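Local coordinates for ribosome-binding factor A (Thermus thermophilus, PDB 2DYJ), which assists late maturation of the 30S ribosomal subunit, binding free 30S particles and being required for efficient processing of 16S rRNA, at residues A6-Q11 with R75-R80; R14-E19 with R67-A72; E18-L23 with L31-V36; V49-F52 with G57-R60. All coordinates share one frame; numbering follows the deposited sequence.

Contact 1 of 4, residues A6-Q11 with R75-R80; sequences AHLEAQ and RRVRMR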
loop_
_atom_site.group_PDB
_atom_site.type_symbol
_atom_site.label_atom_id
_atom_site.label_comp_id
_atom_site.label_asym_id
_atom_site.label_seq_id
_atom_site.Cartn_x
_atom_site.Cartn_y
_atom_site.Cartn_z
ATOM N N ALA A 6 -8.082 -6.218 12.002
ATOM C CA ALA A 6 -6.704 -6.686 12.031
ATOM C C ALA A 6 -6.436 -7.782 11.004
ATOM O O ALA A 6 -5.366 -7.816 10.396
ATOM C CB ALA A 6 -6.349 -7.176 13.434
ATOM N N HIS A 7 -7.392 -8.682 10.800
ATOM C CA HIS A 7 -7.180 -9.748 9.821
ATOM C C HIS A 7 -7.227 -9.250 8.378
ATOM O O HIS A 7 -6.472 -9.724 7.520
ATOM C CB HIS A 7 -8.209 -10.870 9.987
ATOM C CG HIS A 7 -8.073 -11.952 8.962
ATOM N ND1 HIS A 7 -6.969 -12.776 8.894
ATOM C CD2 HIS A 7 -8.864 -12.297 7.917
ATOM C CE1 HIS A 7 -7.083 -13.578 7.851
ATOM N NE2 HIS A 7 -8.224 -13.307 7.241
ATOM N N LEU A 8 -8.115 -8.304 8.090
ATOM C CA LEU A 8 -8.189 -7.795 6.726
ATOM C C LEU A 8 -6.923 -6.985 6.435
ATOM O O LEU A 8 -6.384 -7.021 5.320
ATOM C CB LEU A 8 -9.444 -6.917 6.534
ATOM C CG LEU A 8 -9.557 -6.320 5.120
ATOM C CD1 LEU A 8 -9.759 -7.431 4.102
ATOM C CD2 LEU A 8 -10.702 -5.320 5.055
ATOM N N GLU A 9 -6.429 -6.269 7.442
ATOM C CA GLU A 9 -5.238 -5.460 7.246
ATOM C C GLU A 9 -4.036 -6.334 6.949
ATOM O O GLU A 9 -3.219 -5.973 6.126
ATOM C CB GLU A 9 -4.983 -4.567 8.467
ATOM C CG GLU A 9 -6.082 -3.540 8.660
ATOM C CD GLU A 9 -5.897 -2.686 9.893
ATOM O OE1 GLU A 9 -5.311 -3.181 10.873
ATOM O OE2 GLU A 9 -6.362 -1.525 9.892
ATOM N N ALA A 10 -3.930 -7.491 7.607
ATOM C CA ALA A 10 -2.819 -8.395 7.337
ATOM C C ALA A 10 -2.882 -8.908 5.887
ATOM O O ALA A 10 -1.860 -8.984 5.196
ATOM C CB ALA A 10 -2.846 -9.567 8.315
ATOM N N GLN A 11 -4.077 -9.254 5.411
ATOM C CA GLN A 11 -4.212 -9.730 4.041
ATOM C C GLN A 11 -3.846 -8.627 3.040
ATOM O O GLN A 11 -3.160 -8.878 2.049
ATOM C CB GLN A 11 -5.648 -10.197 3.754
ATOM C CG GLN A 11 -6.135 -11.369 4.595
ATOM C CD GLN A 11 -7.522 -11.861 4.176
ATOM O OE1 GLN A 11 -8.020 -12.869 4.687
ATOM N NE2 GLN A 11 -8.148 -11.149 3.243
ATOM N N ARG A 75 -8.339 -7.757 -7.605
ATOM C CA ARG A 75 -8.256 -9.080 -8.219
ATOM C C ARG A 75 -7.938 -10.195 -7.229
ATOM O O ARG A 75 -8.069 -11.372 -7.563
ATOM C CB ARG A 75 -7.210 -9.070 -9.342
ATOM C CG ARG A 75 -7.666 -8.313 -10.585
ATOM C CD ARG A 75 -6.692 -8.477 -11.742
ATOM N NE ARG A 75 -5.491 -7.671 -11.588
ATOM C CZ ARG A 75 -5.309 -6.455 -12.102
ATOM N NH1 ARG A 75 -6.257 -5.868 -12.827
ATOM N NH2 ARG A 75 -4.166 -5.821 -11.877
ATOM N N ARG A 76 -7.542 -9.842 -6.010
ATOM C CA ARG A 76 -7.197 -10.866 -5.038
ATOM C C ARG A 76 -7.798 -10.766 -3.652
ATOM O O ARG A 76 -7.613 -11.672 -2.833
ATOM C CB ARG A 76 -5.677 -10.991 -4.918
ATOM C CG ARG A 76 -4.925 -9.701 -4.699
ATOM C CD ARG A 76 -3.419 -9.951 -4.764
ATOM N NE ARG A 76 -2.921 -10.750 -3.640
ATOM C CZ ARG A 76 -1.633 -11.028 -3.443
ATOM N NH1 ARG A 76 -0.717 -10.584 -4.295
ATOM N NH2 ARG A 76 -1.250 -11.719 -2.379
ATOM N N VAL A 77 -8.508 -9.674 -3.379
ATOM C CA VAL A 77 -9.142 -9.496 -2.082
ATOM C C VAL A 77 -10.635 -9.369 -2.311
ATOM O O VAL A 77 -11.076 -8.678 -3.232
ATOM C CB VAL A 77 -8.632 -8.231 -1.350
ATOM C CG1 VAL A 77 -9.324 -8.102 0.011
ATOM C CG2 VAL A 77 -7.130 -8.307 -1.169
ATOM N N ARG A 78 -11.417 -10.042 -1.479
ATOM C CA ARG A 78 -12.862 -10.002 -1.629
ATOM C C ARG A 78 -13.468 -8.859 -0.827
ATOM O O ARG A 78 -13.586 -8.937 0.396
ATOM C CB ARG A 78 -13.467 -11.338 -1.189
ATOM C CG ARG A 78 -14.855 -11.598 -1.753
ATOM C CD ARG A 78 -14.854 -11.437 -3.274
ATOM N NE ARG A 78 -16.185 -11.603 -3.860
ATOM C CZ ARG A 78 -16.831 -12.763 -3.933
ATOM N NH1 ARG A 78 -16.268 -13.869 -3.458
ATOM N NH2 ARG A 78 -18.042 -12.816 -4.473
ATOM N N MET A 79 -13.825 -7.789 -1.528
ATOM C CA MET A 79 -14.437 -6.600 -0.939
ATOM C C MET A 79 -15.268 -5.986 -2.059
ATOM O O MET A 79 -14.798 -5.876 -3.187
ATOM C CB MET A 79 -13.374 -5.576 -0.501
ATOM C CG MET A 79 -12.670 -5.851 0.819
ATOM S SD MET A 79 -11.580 -4.467 1.301
ATOM C CE MET A 79 -12.825 -3.267 1.847
ATOM N N ARG A 80 -16.501 -5.595 -1.758
ATOM C CA ARG A 80 -17.349 -4.992 -2.766
ATOM C C ARG A 80 -16.671 -3.744 -3.298
ATOM O O ARG A 80 -16.601 -3.543 -4.504
ATOM C CB ARG A 80 -18.720 -4.676 -2.181
ATOM C CG ARG A 80 -19.716 -5.810 -2.365
ATOM C CD ARG A 80 -19.195 -7.134 -1.802
ATOM N NE ARG A 80 -19.790 -8.289 -2.475
ATOM C CZ ARG A 80 -19.476 -8.677 -3.707
ATOM N NH1 ARG A 80 -18.566 -8.007 -4.404
ATOM N NH2 ARG A 80 -20.072 -9.734 -4.246
#

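Contact 2 of 4, residues R14-E19 with R67-A72; sequences RALAEE and RRLVAA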
loop_
_atom_site.group_PDB
_atom_site.type_symbol
_atom_site.label_atom_id
_atom_site.label_comp_id
_atom_site.label_asym_id
_atom_site.label_seq_id
_atom_site.Cartn_x
_atom_site.Cartn_y
_atom_site.Cartn_z
ATOM N N ARG A 14 0.082 -7.991 2.999
ATOM C CA ARG A 14 0.847 -8.979 2.262
ATOM C C ARG A 14 0.539 -8.842 0.771
ATOM O O ARG A 14 1.435 -8.939 -0.064
ATOM C CB ARG A 14 0.527 -10.393 2.765
ATOM C CG ARG A 14 1.284 -11.479 2.019
ATOM C CD ARG A 14 1.113 -12.856 2.660
ATOM N NE ARG A 14 2.405 -13.523 2.841
ATOM C CZ ARG A 14 3.236 -13.289 3.855
ATOM N NH1 ARG A 14 2.915 -12.409 4.796
ATOM N NH2 ARG A 14 4.399 -13.921 3.922
ATOM N N ALA A 15 -0.716 -8.563 0.435
ATOM C CA ALA A 15 -1.103 -8.416 -0.970
ATOM C C ALA A 15 -0.449 -7.212 -1.648
ATOM O O ALA A 15 0.064 -7.301 -2.769
ATOM C CB ALA A 15 -2.636 -8.315 -1.089
ATOM N N LEU A 16 -0.471 -6.080 -0.963
ATOM C CA LEU A 16 0.096 -4.855 -1.508
ATOM C C LEU A 16 1.624 -4.934 -1.582
ATOM O O LEU A 16 2.236 -4.436 -2.524
ATOM C CB LEU A 16 -0.361 -3.666 -0.651
ATOM C CG LEU A 16 -0.381 -2.282 -1.304
ATOM C CD1 LEU A 16 -1.058 -2.344 -2.661
ATOM C CD2 LEU A 16 -1.109 -1.312 -0.384
ATOM N N ALA A 17 2.246 -5.561 -0.593
ATOM C CA ALA A 17 3.698 -5.691 -0.616
ATOM C C ALA A 17 4.087 -6.453 -1.882
ATOM O O ALA A 17 5.088 -6.140 -2.520
ATOM C CB ALA A 17 4.191 -6.434 0.641
ATOM N N GLU A 18 3.292 -7.455 -2.251
ATOM C CA GLU A 18 3.579 -8.231 -3.451
ATOM C C GLU A 18 3.295 -7.465 -4.735
ATOM O O GLU A 18 4.048 -7.569 -5.707
ATOM C CB GLU A 18 2.778 -9.534 -3.444
ATOM C CG GLU A 18 3.289 -10.532 -2.415
ATOM C CD GLU A 18 2.464 -11.806 -2.353
ATOM O OE1 GLU A 18 2.770 -12.669 -1.503
ATOM O OE2 GLU A 18 1.512 -11.941 -3.144
ATOM N N GLU A 19 2.203 -6.704 -4.752
ATOM C CA GLU A 19 1.859 -5.931 -5.934
ATOM C C GLU A 19 2.851 -4.795 -6.171
ATOM O O GLU A 19 3.129 -4.440 -7.308
ATOM C CB GLU A 19 0.435 -5.374 -5.826
ATOM C CG GLU A 19 -0.640 -6.455 -5.826
ATOM C CD GLU A 19 -0.436 -7.471 -6.941
ATOM O OE1 GLU A 19 -0.084 -7.060 -8.068
ATOM O OE2 GLU A 19 -0.634 -8.680 -6.686
ATOM N N ARG A 67 -4.043 3.831 -8.762
ATOM C CA ARG A 67 -5.152 3.180 -9.444
ATOM C C ARG A 67 -4.839 1.764 -9.890
ATOM O O ARG A 67 -5.684 0.880 -9.733
ATOM C CB ARG A 67 -5.647 4.043 -10.605
ATOM C CG ARG A 67 -6.319 5.309 -10.095
ATOM C CD ARG A 67 -7.188 5.936 -11.161
ATOM N NE ARG A 67 -8.063 6.943 -10.578
ATOM C CZ ARG A 67 -8.954 7.639 -11.268
ATOM N NH1 ARG A 67 -9.087 7.431 -12.574
ATOM N NH2 ARG A 67 -9.705 8.546 -10.651
ATOM N N ARG A 68 -3.628 1.540 -10.409
ATOM C CA ARG A 68 -3.210 0.205 -10.849
ATOM C C ARG A 68 -3.069 -0.719 -9.644
ATOM O O ARG A 68 -3.346 -1.914 -9.727
ATOM C CB ARG A 68 -1.859 0.268 -11.581
ATOM C CG ARG A 68 -1.804 1.290 -12.706
ATOM C CD ARG A 68 -0.362 1.746 -12.967
ATOM N NE ARG A 68 -0.324 2.965 -13.769
ATOM C CZ ARG A 68 0.657 3.865 -13.732
ATOM N NH1 ARG A 68 1.699 3.689 -12.922
ATOM N NH2 ARG A 68 0.589 4.948 -14.503
ATOM N N LEU A 69 -2.640 -0.181 -8.507
ATOM C CA LEU A 69 -2.482 -1.022 -7.326
ATOM C C LEU A 69 -3.834 -1.413 -6.749
ATOM O O LEU A 69 -4.005 -2.552 -6.294
ATOM C CB LEU A 69 -1.649 -0.308 -6.248
ATOM C CG LEU A 69 -0.146 -0.228 -6.512
ATOM C CD1 LEU A 69 0.539 0.669 -5.461
ATOM C CD2 LEU A 69 0.440 -1.628 -6.479
ATOM N N VAL A 70 -4.804 -0.494 -6.772
ATOM C CA VAL A 70 -6.113 -0.841 -6.241
ATOM C C VAL A 70 -6.754 -1.892 -7.156
ATOM O O VAL A 70 -7.423 -2.817 -6.687
ATOM C CB VAL A 70 -7.010 0.410 -6.088
ATOM C CG1 VAL A 70 -8.441 0.005 -5.750
ATOM C CG2 VAL A 70 -6.464 1.282 -4.933
ATOM N N ALA A 71 -6.516 -1.750 -8.456
ATOM C CA ALA A 71 -7.034 -2.698 -9.446
ATOM C C ALA A 71 -6.459 -4.092 -9.154
ATOM O O ALA A 71 -7.166 -5.096 -9.259
ATOM C CB ALA A 71 -6.629 -2.254 -10.854
ATOM N N ALA A 72 -5.170 -4.132 -8.798
ATOM C CA ALA A 72 -4.457 -5.364 -8.481
ATOM C C ALA A 72 -5.004 -6.000 -7.221
ATOM O O ALA A 72 -5.119 -7.230 -7.119
ATOM C CB ALA A 72 -2.953 -5.085 -8.321
HETATM O O HOH W 1 -3.286 -9.182 -7.939
#

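Contact 3 of 4, residues E18-L23 with L31-V36; sequences EEIQAL and LTVEAV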
loop_
_atom_site.group_PDB
_atom_site.type_symbol
_atom_site.label_atom_id
_atom_site.label_comp_id
_atom_site.label_asym_id
_atom_site.label_seq_id
_atom_site.Cartn_x
_atom_site.Cartn_y
_atom_site.Cartn_z
ATOM N N GLU A 18 3.292 -7.455 -2.251
ATOM C CA GLU A 18 3.579 -8.231 -3.451
ATOM C C GLU A 18 3.295 -7.465 -4.735
ATOM O O GLU A 18 4.048 -7.569 -5.707
ATOM C CB GLU A 18 2.778 -9.534 -3.444
ATOM C CG GLU A 18 3.289 -10.532 -2.415
ATOM C CD GLU A 18 2.464 -11.806 -2.353
ATOM O OE1 GLU A 18 2.770 -12.669 -1.503
ATOM O OE2 GLU A 18 1.512 -11.941 -3.144
ATOM N N GLU A 19 2.203 -6.704 -4.752
ATOM C CA GLU A 19 1.859 -5.931 -5.934
ATOM C C GLU A 19 2.851 -4.795 -6.171
ATOM O O GLU A 19 3.129 -4.440 -7.308
ATOM C CB GLU A 19 0.435 -5.374 -5.826
ATOM C CG GLU A 19 -0.640 -6.455 -5.826
ATOM C CD GLU A 19 -0.436 -7.471 -6.941
ATOM O OE1 GLU A 19 -0.084 -7.060 -8.068
ATOM O OE2 GLU A 19 -0.634 -8.680 -6.686
ATOM N N ILE A 20 3.387 -4.220 -5.102
ATOM C CA ILE A 20 4.359 -3.148 -5.267
ATOM C C ILE A 20 5.653 -3.756 -5.837
ATOM O O ILE A 20 6.284 -3.198 -6.740
ATOM C CB ILE A 20 4.638 -2.463 -3.910
ATOM C CG1 ILE A 20 3.408 -1.649 -3.500
ATOM C CG2 ILE A 20 5.892 -1.602 -3.994
ATOM C CD1 ILE A 20 3.500 -0.973 -2.123
ATOM N N GLN A 21 6.036 -4.916 -5.313
ATOM C CA GLN A 21 7.240 -5.593 -5.783
ATOM C C GLN A 21 7.096 -5.881 -7.274
ATOM O O GLN A 21 8.085 -5.940 -7.991
ATOM C CB GLN A 21 7.439 -6.907 -5.012
ATOM C CG GLN A 21 8.710 -6.985 -4.165
ATOM C CD GLN A 21 9.842 -7.753 -4.850
ATOM O OE1 GLN A 21 10.234 -7.440 -5.981
ATOM N NE2 GLN A 21 10.373 -8.763 -4.163
ATOM N N ALA A 22 5.860 -6.053 -7.737
ATOM C CA ALA A 22 5.606 -6.338 -9.157
ATOM C C ALA A 22 5.730 -5.100 -10.051
ATOM O O ALA A 22 5.833 -5.220 -11.279
ATOM C CB ALA A 22 4.225 -6.966 -9.333
ATOM N N LEU A 23 5.717 -3.914 -9.446
ATOM C CA LEU A 23 5.864 -2.682 -10.225
ATOM C C LEU A 23 7.327 -2.551 -10.646
ATOM O O LEU A 23 8.225 -3.067 -9.981
ATOM C CB LEU A 23 5.450 -1.472 -9.385
ATOM C CG LEU A 23 3.976 -1.461 -8.973
ATOM C CD1 LEU A 23 3.688 -0.212 -8.130
ATOM C CD2 LEU A 23 3.092 -1.482 -10.224
ATOM N N LEU A 31 12.099 -1.079 -1.716
ATOM C CA LEU A 31 11.090 -0.530 -0.812
ATOM C C LEU A 31 10.323 -1.661 -0.147
ATOM O O LEU A 31 10.022 -2.676 -0.790
ATOM C CB LEU A 31 10.084 0.341 -1.572
ATOM C CG LEU A 31 8.955 0.897 -0.699
ATOM C CD1 LEU A 31 8.710 2.349 -1.061
ATOM C CD2 LEU A 31 7.685 0.058 -0.847
ATOM N N THR A 32 9.995 -1.481 1.130
ATOM C CA THR A 32 9.208 -2.470 1.859
ATOM C C THR A 32 8.003 -1.829 2.545
ATOM O O THR A 32 8.004 -0.642 2.890
ATOM C CB THR A 32 10.039 -3.210 2.930
ATOM O OG1 THR A 32 10.575 -2.260 3.855
ATOM C CG2 THR A 32 11.165 -4.012 2.282
ATOM N N VAL A 33 6.965 -2.623 2.743
ATOM C CA VAL A 33 5.771 -2.139 3.407
ATOM C C VAL A 33 5.872 -2.519 4.880
ATOM O O VAL A 33 5.944 -3.694 5.222
ATOM C CB VAL A 33 4.524 -2.767 2.782
ATOM C CG1 VAL A 33 3.284 -2.314 3.542
ATOM C CG2 VAL A 33 4.440 -2.365 1.307
ATOM N N GLU A 34 5.886 -1.525 5.754
ATOM C CA GLU A 34 6.019 -1.809 7.178
ATOM C C GLU A 34 4.683 -2.088 7.848
ATOM O O GLU A 34 4.609 -2.862 8.806
ATOM C CB GLU A 34 6.697 -0.644 7.907
ATOM C CG GLU A 34 6.759 -0.864 9.424
ATOM C CD GLU A 34 6.602 0.417 10.214
ATOM O OE1 GLU A 34 6.357 0.336 11.437
ATOM O OE2 GLU A 34 6.724 1.505 9.613
ATOM N N ALA A 35 3.623 -1.462 7.360
ATOM C CA ALA A 35 2.321 -1.677 7.980
ATOM C C ALA A 35 1.238 -0.979 7.180
ATOM O O ALA A 35 1.537 -0.186 6.299
ATOM C CB ALA A 35 2.353 -1.126 9.403
ATOM N N VAL A 36 -0.013 -1.312 7.470
ATOM C CA VAL A 36 -1.157 -0.665 6.833
ATOM C C VAL A 36 -2.197 -0.508 7.919
ATOM O O VAL A 36 -2.208 -1.263 8.895
ATOM C CB VAL A 36 -1.756 -1.495 5.660
ATOM C CG1 VAL A 36 -0.658 -1.810 4.646
ATOM C CG2 VAL A 36 -2.410 -2.786 6.178
#

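Contact 4 of 4, residues V49-F52 with G57-R60; sequences VEAF and GALR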
loop_
_atom_site.group_PDB
_atom_site.type_symbol
_atom_site.label_atom_id
_atom_site.label_comp_id
_atom_site.label_asym_id
_atom_site.label_seq_id
_atom_site.Cartn_x
_atom_site.Cartn_y
_atom_site.Cartn_z
ATOM N N VAL A 49 5.466 2.858 4.366
ATOM C CA VAL A 49 6.576 2.210 3.686
ATOM C C VAL A 49 7.974 2.683 4.053
ATOM O O VAL A 49 8.166 3.825 4.479
ATOM C CB VAL A 49 6.418 2.381 2.163
ATOM C CG1 VAL A 49 5.120 1.759 1.711
ATOM C CG2 VAL A 49 6.431 3.875 1.798
ATOM N N GLU A 50 8.943 1.789 3.870
ATOM C CA GLU A 50 10.350 2.119 4.116
ATOM C C GLU A 50 11.045 2.157 2.751
ATOM O O GLU A 50 11.189 1.126 2.086
ATOM C CB GLU A 50 11.031 1.062 4.999
ATOM C CG GLU A 50 12.573 1.260 5.100
ATOM C CD GLU A 50 13.317 0.095 5.767
ATOM O OE1 GLU A 50 12.746 -1.008 5.866
ATOM O OE2 GLU A 50 14.488 0.274 6.180
ATOM N N ALA A 51 11.453 3.343 2.320
ATOM C CA ALA A 51 12.128 3.475 1.035
ATOM C C ALA A 51 13.622 3.331 1.228
ATOM O O ALA A 51 14.164 3.676 2.277
ATOM C CB ALA A 51 11.819 4.834 0.399
ATOM N N PHE A 52 14.287 2.817 0.204
ATOM C CA PHE A 52 15.727 2.645 0.250
ATOM C C PHE A 52 16.402 4.026 0.173
ATOM O O PHE A 52 17.226 4.386 1.027
ATOM C CB PHE A 52 16.168 1.766 -0.914
ATOM C CG PHE A 52 17.652 1.604 -1.019
ATOM C CD1 PHE A 52 18.401 1.209 0.084
ATOM C CD2 PHE A 52 18.304 1.846 -2.221
ATOM C CE1 PHE A 52 19.786 1.058 -0.012
ATOM C CE2 PHE A 52 19.683 1.699 -2.325
ATOM C CZ PHE A 52 20.422 1.305 -1.217
ATOM N N GLY A 57 10.408 10.524 -3.409
ATOM C CA GLY A 57 10.241 9.962 -4.749
ATOM C C GLY A 57 9.497 8.628 -4.744
ATOM O O GLY A 57 8.713 8.320 -5.652
ATOM N N ALA A 58 9.738 7.822 -3.714
ATOM C CA ALA A 58 9.061 6.538 -3.596
ATOM C C ALA A 58 7.576 6.787 -3.346
ATOM O O ALA A 58 6.711 6.141 -3.946
ATOM C CB ALA A 58 9.653 5.730 -2.441
ATOM N N LEU A 59 7.274 7.730 -2.462
ATOM C CA LEU A 59 5.884 8.018 -2.143
ATOM C C LEU A 59 5.165 8.540 -3.380
ATOM O O LEU A 59 3.995 8.242 -3.581
ATOM C CB LEU A 59 5.788 9.029 -0.980
ATOM C CG LEU A 59 6.368 8.542 0.359
ATOM C CD1 LEU A 59 6.273 9.653 1.394
ATOM C CD2 LEU A 59 5.610 7.319 0.851
ATOM N N ARG A 60 5.867 9.282 -4.235
ATOM C CA ARG A 60 5.205 9.813 -5.432
ATOM C C ARG A 60 4.937 8.699 -6.414
ATOM O O ARG A 60 3.904 8.695 -7.089
ATOM C CB ARG A 60 6.054 10.879 -6.123
ATOM C CG ARG A 60 5.952 12.246 -5.490
ATOM C CD ARG A 60 6.514 13.298 -6.449
ATOM N NE ARG A 60 7.961 13.183 -6.597
ATOM C CZ ARG A 60 8.840 13.698 -5.747
ATOM N NH1 ARG A 60 8.423 14.370 -4.678
ATOM N NH2 ARG A 60 10.139 13.551 -5.976
#

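Contact 1 of 4, residues A6-Q11 with R75-R80
In the KH-type fold of this protein, the N-terminal helix 5-21 is met near its start by the linker between helix 66-74 and strand 84-89, and Leu8 makes that meeting with Val77 and Met79. The side chain of Leu8 leaves the helix with CG anti to its backbone N (chi1 178°) and presents its two methyls to two different linker residues. CD1 lies 4.2 Å from CG1 of Val77, while CD2 turns to Met79. Both partners meet Leu8 at a slant, so the leucine fork divides its contacts along the linker instead of interlocking with one residue. On the helix side Val77 also touches Leu12, and Leu8 reaches Leu38 of strand 32-38, which ties this margin to the sheet. The linker is further fastened by Arg76, whose NH1 makes salt bridges to OE2 of Glu18 and OE2 of Glu19 farther down the same helix. Met79 leaves the linker with CG anti to the carbonyl carbon (chi1 -79°) and an extended chi2 (-174°), which carries its sulfur, SD, to within 3.9 Å of CD2 of Leu8.

Contact 2 of 4, residues R14-E19 with R67-A72
Leu69 of helix 66-74 points its CD2 methyl at the N-terminal helix, where it meets both Glu19 and Leu16. The side chains of Leu16 and Leu69 cross at about a right angle: CD1 of Leu16 lies 4.2 Å from CD2 of Leu69 and equally far from its CB, so one methyl covers the side of the other leucine. CD2 of Leu69 also packs against the root of Glu19, 3.8 Å from its CB, which makes the acidic residue part of the apolar seam. The Glu19 chain bends at chi2 (-48°), which folds its carboxylate back beside Ala72. The alanine methyl touches CG, 3.7 Å from CB of Ala72, and OE1, 3.5 Å from the same atom; it lies over one face of the carboxylate, about 3.0 Å above its plane and offset from its centre. The polar end is held elsewhere: OE2 of Glu19 forms a salt bridge with Arg76. A water adds a second, looser link between the helices, giving a 2.8 Å hydrogen bond to the carbonyl O of Ala72 and a weak one to OE2 of Glu19. The axes of the two segments approach to 10.1 Å, and Leu16, Leu69 and the folded Glu19 chain fill the gap. Their N-to-C directions make an angle of 127°, nearer to perpendicular than to antiparallel. Leu16 also touches Leu73, the next residue of helix 66-74, while Leu69 reaches Leu85 of strand 84-89 and Leu23 after the first helix, so the contact lies where two helices and the sheet of the KH-type fold come together.

Contact 3 of 4, residues E18-L23 with L31-V36
Ile20, near the end of the N-terminal helix, meets Leu31 and Val33 by apolar contacts alone, and each of its two branches takes one partner. CG2 of Ile20 touches CD2 of Leu31 at 4.0 Å. The longer branch goes the other way: CG1 is anti to the carbonyl carbon and chi2 is extended (176°), which carries CD1 out to CG2 of Val33, 3.8 Å away. The isoleucine thus straddles the start of strand 32-38, and both partner side chains lie slantwise to it. Val33 is further covered by Lys13 and Ala17 from earlier turns of the same helix, and Leu31 leans on Val49 of the adjacent strand.

Backbone hydrogen bonds set the frame on each side. Past the isoleucine, N of Leu23 bonds to O of Ile20 at 2.9 Å. On the strand, Thr32 pairs with Glu50, and farther along Glu34 and Ala35 both face Tyr48, a classic beta bulge. Glu34 also has a partner in Ser93, through OE1.

A helix packed lengthwise along the first strand of a three-stranded sheet, running roughly opposite to it and joined to it by a loop, is the opening alpha-beta unit of the type II KH fold.

Contact 4 of 4, residues V49-F52 with G57-R60
Strand 44-50 ends within residues 49-52, and the chain there runs past the first turns of helix 55-64, with Ala51 and Ala58 closest in backbone at 6.3 Å between their CA atoms. Val49 and Leu59 stand farther apart, 8.3 Å from CA to CA, so the longer side chains bridge the wider part of the gap and the short ones the narrower. The alanine methyls meet directly, CB of Ala51 being 3.7 Å from CB of Ala58. Val49 and Leu59 make the second pair, with CG2 of Val49 lying 3.7 Å from CD2 of Leu59. Their side chains slide past each other in opposite directions and touch through these methyls. The valine achieves this with CG2 between its backbone N and carbonyl carbon, a crowded position, while CG1 stands anti to the carbonyl carbon. This is the beta-alpha step of the KH-type fold: strand 44-50 passes into helix 55-64, then helix 66-74, and the chain returns as strand 84-89, parallel to it and beside it in the sheet. The returning strand closes over the same place, since Val49 pairs by backbone hydrogen bonding with Leu88 and Leu59 packs on Phe87 and Pro89. Leu31, just ahead of strand 32-38, touches Ala58. Within the helix, the carbonyl O of Leu59 accepts a hydrogen bond from OG of Ser63, and N of Gly57 makes a weak one to OE2 of Glu54, just ahead of the helix.

From the N terminus, helix 5-21 supplies one side of three contacts in turn. Contact 1 uses its beginning and closes the longest loop, at the linker before strand 84-89; the other three all nest within it. Contact 2 starts farther along the helix, shares Glu18 and Glu19 with contact 3, and joins helix 66-74. Contact 3 closes a short loop onto strand 32-38. Contact 4, nested in the loop of contact 2 and following contact 3 in series, joins strand 44-50 to helix 55-64. Contacts 3 and 4 meet through neighbouring strands of the sheet, while contacts 1 and 4 lie on opposite sides of the chain's centre, their centres about 23 Å apart.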